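PDB 6ZTI: PlaB phospholipase from Legionella pneumophila, which is a virulence-associated phospholipase with an alpha/beta-hydrolase domain, whose activity is controlled by tetramerization mediated by NAD(H). Local coordinates for residues Ser192-Asp201 with Met256-Ser265; Leu395-Asn405 with Leu440-Pro449. All coordinates share one frame; numbering follows the deposited sequence.

Interaction 1 of 2, residues Ser192-Asp201 with Met256-Ser265; sequences SFVLTGQKID and MAFGVLPGLS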
ATOM      1  N   SER B 192      39.180 -10.708  16.822  1.00 10.73           N
ATOM      2  CA  SER B 192      38.008 -10.935  15.998  1.00 10.52           C
ATOM      3  C   SER B 192      38.390 -11.559  14.660  1.00 13.13           C
ATOM      4  O   SER B 192      39.410 -11.197  14.060  1.00 12.34           O
ATOM      5  CB  SER B 192      37.286  -9.609  15.770  1.00 14.70           C
ATOM      6  OG  SER B 192      36.048  -9.839  15.137  1.00 14.49           O
ATOM      7  N   PHE B 193      37.561 -12.488  14.180  1.00 15.81           N
ATOM      8  CA  PHE B 193      37.845 -13.217  12.949  1.00  8.47           C
ATOM      9  C   PHE B 193      36.556 -13.470  12.181  1.00 10.09           C
ATOM     10  O   PHE B 193      35.499 -13.714  12.775  1.00 10.50           O
ATOM     11  CB  PHE B 193      38.507 -14.586  13.215  1.00 12.03           C
ATOM     12  CG  PHE B 193      39.561 -14.565  14.279  1.00 10.75           C
ATOM     13  CD1 PHE B 193      39.212 -14.469  15.619  1.00 11.06           C
ATOM     14  CD2 PHE B 193      40.902 -14.677  13.947  1.00 10.74           C
ATOM     15  CE1 PHE B 193      40.181 -14.455  16.597  1.00 13.56           C
ATOM     16  CE2 PHE B 193      41.880 -14.676  14.932  1.00 13.72           C
ATOM     17  CZ  PHE B 193      41.519 -14.563  16.256  1.00 10.48           C
ATOM     18  N   VAL B 194      36.657 -13.453  10.853  1.00  7.35           N
ATOM     19  CA  VAL B 194      35.572 -13.869   9.972  1.00  6.86           C
ATOM     20  C   VAL B 194      36.054 -15.042   9.139  1.00  6.88           C
ATOM     21  O   VAL B 194      37.104 -14.966   8.489  1.00  6.38           O
ATOM     22  CB  VAL B 194      35.090 -12.726   9.068  1.00 10.12           C
ATOM     23  CG1 VAL B 194      34.142 -13.277   7.991  1.00  7.91           C
ATOM     24  CG2 VAL B 194      34.408 -11.634   9.931  1.00  6.20           C
ATOM     25  N   LEU B 195      35.323 -16.138   9.192  1.00 11.15           N
ATOM     26  CA  LEU B 195      35.566 -17.260   8.306  1.00  6.54           C
ATOM     27  C   LEU B 195      34.305 -17.526   7.508  1.00  6.04           C
ATOM     28  O   LEU B 195      33.201 -17.470   8.047  1.00  8.36           O
ATOM     29  CB  LEU B 195      35.972 -18.502   9.098  1.00  7.48           C
ATOM     30  CG  LEU B 195      37.203 -18.381  10.003  1.00 15.42           C
ATOM     31  CD1 LEU B 195      37.377 -19.640  10.857  1.00 12.23           C
ATOM     32  CD2 LEU B 195      38.455 -18.152   9.207  1.00 21.91           C
ATOM     33  N   THR B 196      34.454 -17.785   6.215  1.00  8.06           N
ATOM     34  CA  THR B 196      33.285 -18.165   5.438  1.00  7.39           C
ATOM     35  C   THR B 196      33.724 -19.035   4.271  1.00 11.95           C
ATOM     36  O   THR B 196      34.916 -19.266   4.049  1.00  9.43           O
ATOM     37  CB  THR B 196      32.516 -16.933   4.960  1.00 10.72           C
ATOM     38  OG1 THR B 196      31.221 -17.327   4.492  1.00 10.78           O
ATOM     39  CG2 THR B 196      33.275 -16.278   3.874  1.00 11.09           C
ATOM     40  N   GLY B 197      32.731 -19.544   3.544  1.00  6.22           N
ATOM     41  CA  GLY B 197      32.979 -20.333   2.363  1.00  7.94           C
ATOM     42  C   GLY B 197      32.187 -19.747   1.209  1.00  6.49           C
ATOM     43  O   GLY B 197      31.362 -18.848   1.393  1.00  7.75           O
ATOM     44  N   GLN B 198      32.442 -20.282   0.017  1.00 10.33           N
ATOM     45  CA  GLN B 198      31.766 -19.818  -1.190  1.00  9.27           C
ATOM     46  C   GLN B 198      31.332 -20.977  -2.078  1.00 12.48           C
ATOM     47  O   GLN B 198      31.255 -20.833  -3.305  1.00  8.80           O
ATOM     48  CB  GLN B 198      32.655 -18.874  -1.987  1.00  6.55           C
ATOM     49  CG  GLN B 198      34.004 -19.420  -2.316  1.00  6.87           C
ATOM     50  CD  GLN B 198      34.688 -18.536  -3.308  1.00 10.19           C
ATOM     51  OE1 GLN B 198      34.717 -17.315  -3.143  1.00 12.87           O
ATOM     52  NE2 GLN B 198      35.200 -19.128  -4.369  1.00 12.15           N
ATOM     53  N   LYS B 199      31.016 -22.109  -1.471  1.00  7.51           N
ATOM     54  CA  LYS B 199      30.530 -23.290  -2.170  1.00 10.97           C
ATOM     55  C   LYS B 199      29.008 -23.346  -2.066  1.00 13.62           C
ATOM     56  O   LYS B 199      28.454 -23.156  -0.980  1.00 10.37           O
ATOM     57  CB  LYS B 199      31.139 -24.553  -1.549  1.00 16.83           C
ATOM     58  CG  LYS B 199      31.217 -25.748  -2.467  1.00 20.64           C
ATOM     59  CD  LYS B 199      32.334 -25.570  -3.487  1.00 33.67           C
ATOM     60  CE  LYS B 199      32.568 -26.850  -4.272  1.00 53.96           C
ATOM     61  NZ  LYS B 199      33.329 -26.595  -5.528  1.00 50.83           N
ATOM     62  N   ILE B 200      28.328 -23.595  -3.184  1.00  9.25           N
ATOM     63  CA  ILE B 200      26.889 -23.838  -3.159  1.00  8.04           C
ATOM     64  C   ILE B 200      26.676 -25.316  -2.899  1.00 13.51           C
ATOM     65  O   ILE B 200      27.315 -26.163  -3.536  1.00 15.02           O
ATOM     66  CB  ILE B 200      26.212 -23.425  -4.478  1.00  8.26           C
ATOM     67  CG1 ILE B 200      26.464 -21.951  -4.796  1.00 11.88           C
ATOM     68  CG2 ILE B 200      24.710 -23.727  -4.409  1.00  7.16           C
ATOM     69  CD1 ILE B 200      26.055 -20.983  -3.696  1.00  9.62           C
ATOM     70  N   ASP B 201      25.799 -25.639  -1.956  1.00 12.58           N
ATOM     71  CA  ASP B 201      25.344 -27.021  -1.848  1.00 12.44           C
ATOM     72  C   ASP B 201      24.233 -27.166  -2.882  1.00 12.92           C
ATOM     73  O   ASP B 201      23.092 -26.745  -2.663  1.00 13.86           O
ATOM     74  CB  ASP B 201      24.878 -27.385  -0.446  1.00 13.07           C
ATOM     75  CG  ASP B 201      24.585 -28.887  -0.313  1.00 21.38           C
ATOM     76  OD1 ASP B 201      24.335 -29.527  -1.352  1.00 20.20           O
ATOM     77  OD2 ASP B 201      24.617 -29.441   0.806  1.00 20.96           O
ATOM     78  N   MET B 256      40.778  -6.787  10.069  1.00  7.71           N
ATOM     79  CA  MET B 256      40.274  -7.964  10.760  1.00 11.99           C
ATOM     80  C   MET B 256      40.618  -9.212   9.960  1.00 13.64           C
ATOM     81  O   MET B 256      40.505  -9.226   8.729  1.00 11.82           O
ATOM     82  CB  MET B 256      38.751  -7.885  10.966  1.00  8.44           C
ATOM     83  CG  MET B 256      38.194  -9.016  11.837  1.00  9.64           C
ATOM     84  SD  MET B 256      36.421  -8.913  12.252  1.00 14.90           S
ATOM     85  CE  MET B 256      36.388  -7.385  13.198  1.00  7.69           C
ATOM     86  N   ALA B 257      41.027 -10.261  10.672  1.00  9.09           N
ATOM     87  CA  ALA B 257      41.288 -11.548  10.046  1.00 10.19           C
ATOM     88  C   ALA B 257      40.101 -11.977   9.193  1.00  7.85           C
ATOM     89  O   ALA B 257      38.943 -11.834   9.590  1.00  7.86           O
ATOM     90  CB  ALA B 257      41.570 -12.601  11.125  1.00 11.66           C
ATOM     91  N   PHE B 258      40.396 -12.497   8.005  1.00  8.33           N
ATOM     92  CA  PHE B 258      39.361 -12.838   7.038  1.00  6.02           C
ATOM     93  C   PHE B 258      39.851 -13.997   6.196  1.00  8.15           C
ATOM     94  O   PHE B 258      40.883 -13.891   5.529  1.00  9.96           O
ATOM     95  CB  PHE B 258      39.013 -11.635   6.148  1.00  9.37           C
ATOM     96  CG  PHE B 258      38.020 -11.949   5.064  1.00  6.88           C
ATOM     97  CD1 PHE B 258      36.711 -12.239   5.381  1.00  5.74           C
ATOM     98  CD2 PHE B 258      38.401 -11.962   3.728  1.00  9.27           C
ATOM     99  CE1 PHE B 258      35.798 -12.538   4.401  1.00  7.53           C
ATOM    100  CE2 PHE B 258      37.498 -12.251   2.752  1.00  8.54           C
ATOM    101  CZ  PHE B 258      36.187 -12.543   3.088  1.00  9.28           C
ATOM    102  N   GLY B 259      39.099 -15.084   6.205  1.00 10.80           N
ATOM    103  CA  GLY B 259      39.451 -16.253   5.428  1.00 11.39           C
ATOM    104  C   GLY B 259      38.244 -16.806   4.712  1.00 13.29           C
ATOM    105  O   GLY B 259      37.162 -16.915   5.289  1.00 11.40           O
ATOM    106  N   VAL B 260      38.433 -17.145   3.445  1.00  6.14           N
ATOM    107  CA  VAL B 260      37.464 -17.901   2.664  1.00 10.51           C
ATOM    108  C   VAL B 260      37.976 -19.338   2.609  1.00 12.44           C
ATOM    109  O   VAL B 260      38.985 -19.627   1.957  1.00 15.03           O
ATOM    110  CB  VAL B 260      37.271 -17.307   1.262  1.00  7.18           C
ATOM    111  CG1 VAL B 260      36.259 -18.102   0.469  1.00 12.38           C
ATOM    112  CG2 VAL B 260      36.836 -15.826   1.336  1.00 12.26           C
ATOM    113  N   LEU B 261      37.325 -20.204   3.303  1.00 10.38           N
ATOM    114  CA  LEU B 261      37.731 -21.599   3.435  1.00  9.45           C
ATOM    115  C   LEU B 261      37.196 -22.441   2.280  1.00 10.25           C
ATOM    116  O   LEU B 261      36.134 -22.142   1.727  1.00 11.63           O
ATOM    117  CB  LEU B 261      37.215 -22.171   4.747  1.00 10.86           C
ATOM    118  CG  LEU B 261      37.616 -21.428   6.020  1.00 13.87           C
ATOM    119  CD1 LEU B 261      37.112 -22.182   7.276  1.00 12.85           C
ATOM    120  CD2 LEU B 261      39.123 -21.242   6.072  1.00 18.74           C
ATOM    121  N   PRO B 262      37.894 -23.519   1.912  1.00 12.10           N
ATOM    122  CA  PRO B 262      37.494 -24.301   0.735  1.00 14.50           C
ATOM    123  C   PRO B 262      36.377 -25.301   1.002  1.00 11.84           C
ATOM    124  O   PRO B 262      36.369 -26.007   2.014  1.00 15.16           O
ATOM    125  CB  PRO B 262      38.785 -25.041   0.357  1.00 16.03           C
ATOM    126  CG  PRO B 262      39.449 -25.270   1.674  1.00 16.29           C
ATOM    127  CD  PRO B 262      39.174 -23.992   2.467  1.00 12.69           C
ATOM    128  N   GLY B 263      35.450 -25.373   0.047  1.00 12.91           N
ATOM    129  CA  GLY B 263      34.499 -26.467  -0.044  1.00 15.61           C
ATOM    130  C   GLY B 263      33.325 -26.395   0.894  1.00 15.52           C
ATOM    131  O   GLY B 263      32.694 -27.423   1.164  1.00 15.64           O
ATOM    132  N   LEU B 264      32.987 -25.214   1.384  1.00 12.48           N
ATOM    133  CA  LEU B 264      32.038 -25.062   2.478  1.00 10.94           C
ATOM    134  C   LEU B 264      30.889 -24.145   2.079  1.00 11.03           C
ATOM    135  O   LEU B 264      31.115 -23.059   1.531  1.00 12.01           O
ATOM    136  CB  LEU B 264      32.756 -24.521   3.713  1.00 15.83           C
ATOM    137  CG  LEU B 264      33.844 -25.406   4.334  1.00 14.83           C
ATOM    138  CD1 LEU B 264      34.427 -24.696   5.522  1.00 23.33           C
ATOM    139  CD2 LEU B 264      33.287 -26.748   4.755  1.00 16.47           C
ATOM    140  N   SER B 265      29.658 -24.582   2.368  1.00  8.89           N
ATOM    141  CA  SER B 265      28.445 -23.826   2.096  1.00  6.97           C
ATOM    142  C   SER B 265      27.919 -23.249   3.404  1.00  7.01           C
ATOM    143  O   SER B 265      28.550 -23.359   4.453  1.00 10.00           O
ATOM    144  CB  SER B 265      27.389 -24.709   1.434  1.00 18.90           C
ATOM    145  OG  SER B 265      26.951 -25.726   2.329  1.00 14.81           O
TER
HETATM  146  O   HOH W   1      30.177 -21.055   3.897  1.00 11.13           O
HETATM  147  O   HOH W   2      34.296 -22.390  -0.298  1.00  7.90           O

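Interaction 2 of 2, residues Leu395-Asn405 with Leu440-Pro449; sequences LDYDIMEGGIN and LADIHKILHP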
ATOM      1  N   LEU B 395      28.820  -6.684  -7.813  1.00  5.84           N
ATOM      2  CA  LEU B 395      29.617  -6.583  -9.020  1.00  5.82           C
ATOM      3  C   LEU B 395      30.706  -7.640  -9.030  1.00 10.07           C
ATOM      4  O   LEU B 395      31.220  -8.047  -7.981  1.00  5.80           O
ATOM      5  CB  LEU B 395      30.294  -5.204  -9.146  1.00  7.19           C
ATOM      6  CG  LEU B 395      29.400  -3.984  -8.960  1.00  9.40           C
ATOM      7  CD1 LEU B 395      30.286  -2.733  -8.991  1.00  8.53           C
ATOM      8  CD2 LEU B 395      28.315  -3.915 -10.004  1.00 11.83           C
ATOM      9  N   ASP B 396      31.080  -8.041 -10.241  1.00  7.79           N
ATOM     10  CA  ASP B 396      32.200  -8.948 -10.452  1.00  9.32           C
ATOM     11  C   ASP B 396      33.470  -8.113 -10.474  1.00  6.58           C
ATOM     12  O   ASP B 396      33.722  -7.367 -11.425  1.00  9.83           O
ATOM     13  CB  ASP B 396      32.013  -9.735 -11.746  1.00  8.89           C
ATOM     14  CG  ASP B 396      33.057 -10.817 -11.941  1.00 14.20           C
ATOM     15  OD1 ASP B 396      34.242 -10.574 -11.630  1.00 12.47           O
ATOM     16  OD2 ASP B 396      32.692 -11.918 -12.414  1.00 16.97           O
ATOM     17  N   TYR B 397      34.273  -8.230  -9.426  1.00  9.32           N
ATOM     18  CA  TYR B 397      35.453  -7.388  -9.333  1.00 10.03           C
ATOM     19  C   TYR B 397      36.486  -7.752 -10.390  1.00  9.16           C
ATOM     20  O   TYR B 397      37.160  -6.876 -10.937  1.00  9.73           O
ATOM     21  CB  TYR B 397      36.076  -7.497  -7.949  1.00  6.33           C
ATOM     22  CG  TYR B 397      37.361  -6.708  -7.862  1.00  8.01           C
ATOM     23  CD1 TYR B 397      38.573  -7.283  -8.214  1.00 13.74           C
ATOM     24  CD2 TYR B 397      37.355  -5.372  -7.467  1.00 10.76           C
ATOM     25  CE1 TYR B 397      39.748  -6.562  -8.150  1.00 16.87           C
ATOM     26  CE2 TYR B 397      38.526  -4.643  -7.402  1.00 12.10           C
ATOM     27  CZ  TYR B 397      39.720  -5.245  -7.753  1.00 16.89           C
ATOM     28  OH  TYR B 397      40.903  -4.543  -7.690  1.00 22.64           O
ATOM     29  N   ASP B 398      36.663  -9.035 -10.658  1.00  7.85           N
ATOM     30  CA  ASP B 398      37.710  -9.419 -11.595  1.00 12.08           C
ATOM     31  C   ASP B 398      37.366  -8.993 -13.014  1.00  7.66           C
ATOM     32  O   ASP B 398      38.263  -8.665 -13.790  1.00  6.81           O
ATOM     33  CB  ASP B 398      37.951 -10.926 -11.512  1.00 11.42           C
ATOM     34  CG  ASP B 398      38.548 -11.338 -10.177  1.00 20.72           C
ATOM     35  OD1 ASP B 398      39.508 -10.680  -9.718  1.00 24.94           O
ATOM     36  OD2 ASP B 398      38.042 -12.302  -9.576  1.00 19.23           O
ATOM     37  N   ILE B 399      36.082  -8.966 -13.364  1.00  7.18           N
ATOM     38  CA  ILE B 399      35.697  -8.492 -14.686  1.00 10.28           C
ATOM     39  C   ILE B 399      35.848  -6.979 -14.764  1.00  9.54           C
ATOM     40  O   ILE B 399      36.286  -6.434 -15.785  1.00 11.54           O
ATOM     41  CB  ILE B 399      34.261  -8.948 -15.006  1.00  7.20           C
ATOM     42  CG1 ILE B 399      34.243 -10.458 -15.263  1.00 12.22           C
ATOM     43  CG2 ILE B 399      33.693  -8.151 -16.183  1.00 14.06           C
ATOM     44  CD1 ILE B 399      32.872 -11.066 -15.508  1.00 13.07           C
ATOM     45  N   MET B 400      35.482  -6.277 -13.689  1.00  7.26           N
ATOM     46  CA  MET B 400      35.649  -4.827 -13.643  1.00 10.21           C
ATOM     47  C   MET B 400      37.111  -4.437 -13.771  1.00 14.27           C
ATOM     48  O   MET B 400      37.476  -3.604 -14.605  1.00 13.48           O
ATOM     49  CB  MET B 400      35.098  -4.279 -12.329  1.00  6.89           C
ATOM     50  CG  MET B 400      33.648  -4.536 -12.129  1.00 17.33           C
ATOM     51  SD  MET B 400      32.773  -3.037 -11.756  1.00 31.48           S
ATOM     52  CE  MET B 400      33.061  -2.146 -13.278  1.00 28.04           C
ATOM     53  N   GLU B 401      37.960  -5.007 -12.913  1.00 10.00           N
ATOM     54  CA  GLU B 401      39.373  -4.651 -12.911  1.00 15.22           C
ATOM     55  C   GLU B 401      40.010  -4.946 -14.263  1.00 14.02           C
ATOM     56  O   GLU B 401      40.705  -4.099 -14.833  1.00 14.77           O
ATOM     57  CB  GLU B 401      40.093  -5.413 -11.794  1.00 14.30           C
ATOM     58  CG  GLU B 401      41.483  -4.878 -11.450  1.00 23.99           C
ATOM     59  CD  GLU B 401      42.587  -5.414 -12.351  1.00 38.61           C
ATOM     60  OE1 GLU B 401      42.412  -6.492 -12.967  1.00 38.01           O
ATOM     61  OE2 GLU B 401      43.645  -4.750 -12.429  1.00 42.46           O
ATOM     62  N   GLY B 402      39.776  -6.147 -14.796  1.00 16.54           N
ATOM     63  CA  GLY B 402      40.390  -6.513 -16.058  1.00 24.96           C
ATOM     64  C   GLY B 402      39.982  -5.599 -17.194  1.00 17.52           C
ATOM     65  O   GLY B 402      40.783  -5.312 -18.087  1.00 21.31           O
ATOM     66  N   GLY B 403      38.746  -5.117 -17.173  1.00 13.18           N
ATOM     67  CA  GLY B 403      38.268  -4.287 -18.259  1.00 15.60           C
ATOM     68  C   GLY B 403      38.591  -2.813 -18.122  1.00 14.79           C
ATOM     69  O   GLY B 403      38.709  -2.104 -19.122  1.00 15.80           O
ATOM     70  N   ILE B 404      38.718  -2.331 -16.894  1.00 11.84           N
ATOM     71  CA  ILE B 404      38.970  -0.915 -16.662  1.00 11.92           C
ATOM     72  C   ILE B 404      40.465  -0.614 -16.670  1.00 12.18           C
ATOM     73  O   ILE B 404      40.895   0.434 -17.165  1.00 14.88           O
ATOM     74  CB  ILE B 404      38.288  -0.498 -15.339  1.00 12.69           C
ATOM     75  CG1 ILE B 404      36.773  -0.412 -15.559  1.00 14.66           C
ATOM     76  CG2 ILE B 404      38.843   0.815 -14.806  1.00 13.44           C
ATOM     77  CD1 ILE B 404      35.961  -0.211 -14.285  1.00 14.72           C
ATOM     78  N   ASN B 405      41.287  -1.532 -16.169  1.00 13.56           N
ATOM     79  CA  ASN B 405      42.728  -1.282 -16.077  1.00 18.20           C
ATOM     80  C   ASN B 405      43.399  -1.765 -17.363  1.00 19.52           C
ATOM     81  O   ASN B 405      44.191  -2.708 -17.385  1.00 18.90           O
ATOM     82  CB  ASN B 405      43.316  -1.951 -14.840  1.00 22.36           C
ATOM     83  CG  ASN B 405      42.987  -1.206 -13.549  1.00 29.72           C
ATOM     84  OD1 ASN B 405      42.646  -0.025 -13.563  1.00 20.76           O
ATOM     85  ND2 ASN B 405      43.089  -1.902 -12.425  1.00 31.99           N
ATOM     86  N   LEU B 440      40.394   2.701 -10.607  1.00 17.78           N
ATOM     87  CA  LEU B 440      40.716   1.374 -10.096  1.00 23.38           C
ATOM     88  C   LEU B 440      42.197   1.047 -10.246  1.00 31.11           C
ATOM     89  O   LEU B 440      42.595  -0.099 -10.022  1.00 27.56           O
ATOM     90  CB  LEU B 440      39.885   0.296 -10.804  1.00 25.39           C
ATOM     91  CG  LEU B 440      38.419   0.108 -10.386  1.00 21.67           C
ATOM     92  CD1 LEU B 440      37.848  -1.138 -11.043  1.00 23.20           C
ATOM     93  CD2 LEU B 440      38.239   0.031  -8.870  1.00 28.36           C
ATOM     94  N   ALA B 441      43.020   2.023 -10.625  1.00 20.28           N
ATOM     95  CA  ALA B 441      44.441   1.787 -10.829  1.00 31.36           C
ATOM     96  C   ALA B 441      45.315   2.242  -9.665  1.00 34.66           C
ATOM     97  O   ALA B 441      46.514   1.940  -9.661  1.00 50.19           O
ATOM     98  CB  ALA B 441      44.916   2.484 -12.109  1.00 24.24           C
ATOM     99  N   ASP B 442      44.762   2.947  -8.687  1.00 31.57           N
ATOM    100  CA  ASP B 442      45.538   3.444  -7.562  1.00 60.36           C
ATOM    101  C   ASP B 442      45.296   2.559  -6.338  1.00 60.23           C
ATOM    102  O   ASP B 442      44.519   1.601  -6.371  1.00 53.29           O
ATOM    103  CB  ASP B 442      45.184   4.908  -7.268  1.00 64.82           C
ATOM    104  CG  ASP B 442      45.284   5.812  -8.507  1.00 62.62           C
ATOM    105  OD1 ASP B 442      45.949   5.438  -9.499  1.00 61.85           O
ATOM    106  OD2 ASP B 442      44.696   6.913  -8.481  1.00 54.22           O
ATOM    107  N   ILE B 443      45.991   2.881  -5.240  1.00 67.03           N
ATOM    108  CA  ILE B 443      45.712   2.235  -3.958  1.00 58.48           C
ATOM    109  C   ILE B 443      44.596   2.943  -3.205  1.00 52.88           C
ATOM    110  O   ILE B 443      44.167   2.455  -2.147  1.00 60.20           O
ATOM    111  CB  ILE B 443      46.973   2.157  -3.070  1.00 66.72           C
ATOM    112  CG1 ILE B 443      47.424   3.554  -2.632  1.00 73.91           C
ATOM    113  CG2 ILE B 443      48.102   1.428  -3.806  1.00 57.53           C
ATOM    114  CD1 ILE B 443      48.753   3.569  -1.883  1.00 78.17           C
ATOM    115  N   HIS B 444      44.104   4.075  -3.718  1.00 56.61           N
ATOM    116  CA  HIS B 444      42.973   4.787  -3.136  1.00 48.12           C
ATOM    117  C   HIS B 444      41.640   4.366  -3.755  1.00 40.86           C
ATOM    118  O   HIS B 444      40.688   5.160  -3.773  1.00 37.13           O
ATOM    119  CB  HIS B 444      43.168   6.298  -3.289  1.00 54.46           C
ATOM    120  CG  HIS B 444      44.533   6.786  -2.904  1.00 77.51           C
ATOM    121  ND1 HIS B 444      45.476   5.980  -2.301  1.00 79.38           N
ATOM    122  CD2 HIS B 444      45.113   8.003  -3.039  1.00 73.49           C
ATOM    123  CE1 HIS B 444      46.577   6.678  -2.084  1.00 66.23           C
ATOM    124  NE2 HIS B 444      46.383   7.909  -2.521  1.00 75.48           N
ATOM    125  N   LYS B 445      41.544   3.140  -4.266  1.00 28.64           N
ATOM    126  CA  LYS B 445      40.357   2.717  -4.995  1.00 20.21           C
ATOM    127  C   LYS B 445      39.217   2.383  -4.038  1.00 22.08           C
ATOM    128  O   LYS B 445      39.432   2.021  -2.878  1.00 28.22           O
ATOM    129  CB  LYS B 445      40.676   1.516  -5.878  1.00 26.71           C
ATOM    130  CG  LYS B 445      41.276   0.334  -5.159  1.00 25.32           C
ATOM    131  CD  LYS B 445      42.003  -0.575  -6.148  1.00 33.61           C
ATOM    132  CE  LYS B 445      41.337  -1.929  -6.262  1.00 28.92           C
ATOM    133  NZ  LYS B 445      41.488  -2.740  -5.012  1.00 30.83           N
ATOM    134  N   ILE B 446      37.984   2.509  -4.540  1.00 14.51           N
ATOM    135  CA  ILE B 446      36.807   2.295  -3.710  1.00 17.97           C
ATOM    136  C   ILE B 446      36.289   0.860  -3.733  1.00 19.25           C
ATOM    137  O   ILE B 446      35.458   0.503  -2.881  1.00 18.03           O
ATOM    138  CB  ILE B 446      35.686   3.255  -4.143  1.00 21.82           C
ATOM    139  CG1 ILE B 446      35.144   2.877  -5.523  1.00 30.72           C
ATOM    140  CG2 ILE B 446      36.207   4.686  -4.171  1.00 39.93           C
ATOM    141  CD1 ILE B 446      34.025   3.770  -5.987  1.00 37.30           C
ATOM    142  N   LEU B 447      36.734   0.035  -4.682  1.00 10.93           N
ATOM    143  CA  LEU B 447      36.328  -1.358  -4.786  1.00 12.13           C
ATOM    144  C   LEU B 447      37.497  -2.269  -4.460  1.00 17.02           C
ATOM    145  O   LEU B 447      38.622  -2.040  -4.918  1.00 17.54           O
ATOM    146  CB  LEU B 447      35.846  -1.727  -6.189  1.00 13.78           C
ATOM    147  CG  LEU B 447      34.611  -1.062  -6.744  1.00 15.47           C
ATOM    148  CD1 LEU B 447      34.370  -1.636  -8.119  1.00 15.35           C
ATOM    149  CD2 LEU B 447      33.424  -1.276  -5.836  1.00 10.20           C
ATOM    150  N   HIS B 448      37.212  -3.316  -3.694  1.00 10.66           N
ATOM    151  CA  HIS B 448      38.164  -4.361  -3.389  1.00  9.86           C
ATOM    152  C   HIS B 448      37.451  -5.696  -3.520  1.00  8.91           C
ATOM    153  O   HIS B 448      36.257  -5.797  -3.196  1.00  7.23           O
ATOM    154  CB  HIS B 448      38.729  -4.229  -1.977  1.00 11.37           C
ATOM    155  CG  HIS B 448      39.384  -2.915  -1.718  1.00 14.50           C
ATOM    156  ND1 HIS B 448      40.710  -2.680  -2.003  1.00 16.88           N
ATOM    157  CD2 HIS B 448      38.895  -1.761  -1.208  1.00 18.58           C
ATOM    158  CE1 HIS B 448      41.014  -1.436  -1.680  1.00 21.50           C
ATOM    159  NE2 HIS B 448      39.931  -0.859  -1.188  1.00 23.68           N
ATOM    160  N   PRO B 449      38.142  -6.727  -3.985  1.00  7.45           N
ATOM    161  CA  PRO B 449      37.518  -8.044  -4.037  1.00  7.31           C
ATOM    162  C   PRO B 449      37.173  -8.526  -2.642  1.00 10.02           C
ATOM    163  O   PRO B 449      37.893  -8.258  -1.683  1.00  7.87           O
ATOM    164  CB  PRO B 449      38.582  -8.919  -4.701  1.00 10.98           C
ATOM    165  CG  PRO B 449      39.896  -8.204  -4.410  1.00  9.75           C
ATOM    166  CD  PRO B 449      39.551  -6.754  -4.431  1.00 13.94           C
TER

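Interaction 1 of 2, residues Ser192-Asp201 with Met256-Ser265
Val194 and Thr196 reach across to Ala257, Gly259 and Leu261 in a parallel ladder, the short strands 192-197 and 257-261 running 22° apart. Val194 N gives to Ala257 O and Val194 O takes Gly259 N at 3.0 Å; Thr196 repeats the pattern, N to Gly259 O and O to Leu261 N at 2.7 Å. After Leu261 the chain loops out through Pro262 and Gly263 and returns at Leu264, whose O accepts from Lys199 N; a water donates to Leu261 O and accepts from Gln198 N at 2.8 Å. Within this chain, 257-261 is an outermost strand of the six-stranded parallel sheet of the alpha/beta-hydrolase domain, and 191-197 joins it to strand 123-129. On one sheet face Val194 CG1 lies in the plane of the Phe258 ring, 3.8 Å from its edge atom CD1, with helix 223-226 packed over both residues. Further along, the Gln198 side chain crosses that of Val260 at about a right angle, Gln198 CG 3.8 Å from Val260 CG1, while Gln198 OE1 bonds to Gln318. Phe193 and Leu195 occupy the other face under helix 286-296; Phe193 CD2 meets Ala257 CB at 3.6 Å, and Leu195 CD2 packs close over Gly259, which lacks a side chain. Ahead of Ala257, Met256, with CG anti to its N (chi1 -173°), places SD 3.1 Å from Ser192 OG, a buried hydroxyl with no hydrogen-bond partner in the model.

Interaction 2 of 2, residues Leu395-Asn405 with Leu440-Pro449
Tyr397, on the first turn of helix 397-404, lays its ring against Pro449, whose CD sits over the ring centre, 3.6 Å from the centroid and 9° off the normal: a close CH-pi contact. Holding CG trans to the backbone N (chi1 176°) swings the ring out from the helix as a first bump, set among Pro449, Lys445 and Leu447 of the 440-449 loop. Lys445 arrives at the ring's edge instead, crossing it at about a right angle with CE in the ring plane, 3.0 Å from Tyr397 OH, while its NZ bends back to a weak bond with Leu447 O. Leu447 CB touches Tyr397 CE2 at 4.1 Å, and its CD1 reaches both Met400 SD and Leu395 CD1. The second bump, from the loop side, is Leu440: its CD1 slots into a hollow of the helix surface between Met400 CB, the backbone at Glu401 and Ile404 CD1, the last at 3.9 Å. Leu413 of strand 412-419 packs against Leu440, Ile404 and Leu447 alike. At the helix end Asn405 spreads its ND2 between two acceptors, Leu440 O at 3.0 Å and Glu401 OE2 at 2.9 Å. Both lie close to the amide plane, which fixes the turn of the amide, although the donor stands well above the carbonyl plane of Leu440. Asp396 N-caps the helix through OD1, which accepts from Ile399 N. A short helix directly following strand 390-396 is thus packed on the loop joining strands 429-439 and 452-463, an antiparallel pair in the mixed sheet, beside the NAD-binding residue Leu373, which touches Met400.

In the fold
Interaction 1 belongs to the buried parallel sheet of the hydrolase domain, interaction 2 to a partly buried border of the mixed sheet; they share no secondary-structure element. Their centres lie 22 Å apart and their nearest atoms about 6 Å, without touching. The first pairs two strands through a run of backbone bonds with apolar side chains on both faces, whereas the second joins a helix to a loop by interlocking side chains and a single cross-segment hydrogen bond from an amide. Both border nucleotide sites: Ile200 of interaction 1 lies near bound thio-NAD, and Met400 and Leu395 of interaction 2 neighbour Leu373 and Tyr393, which bind NAD.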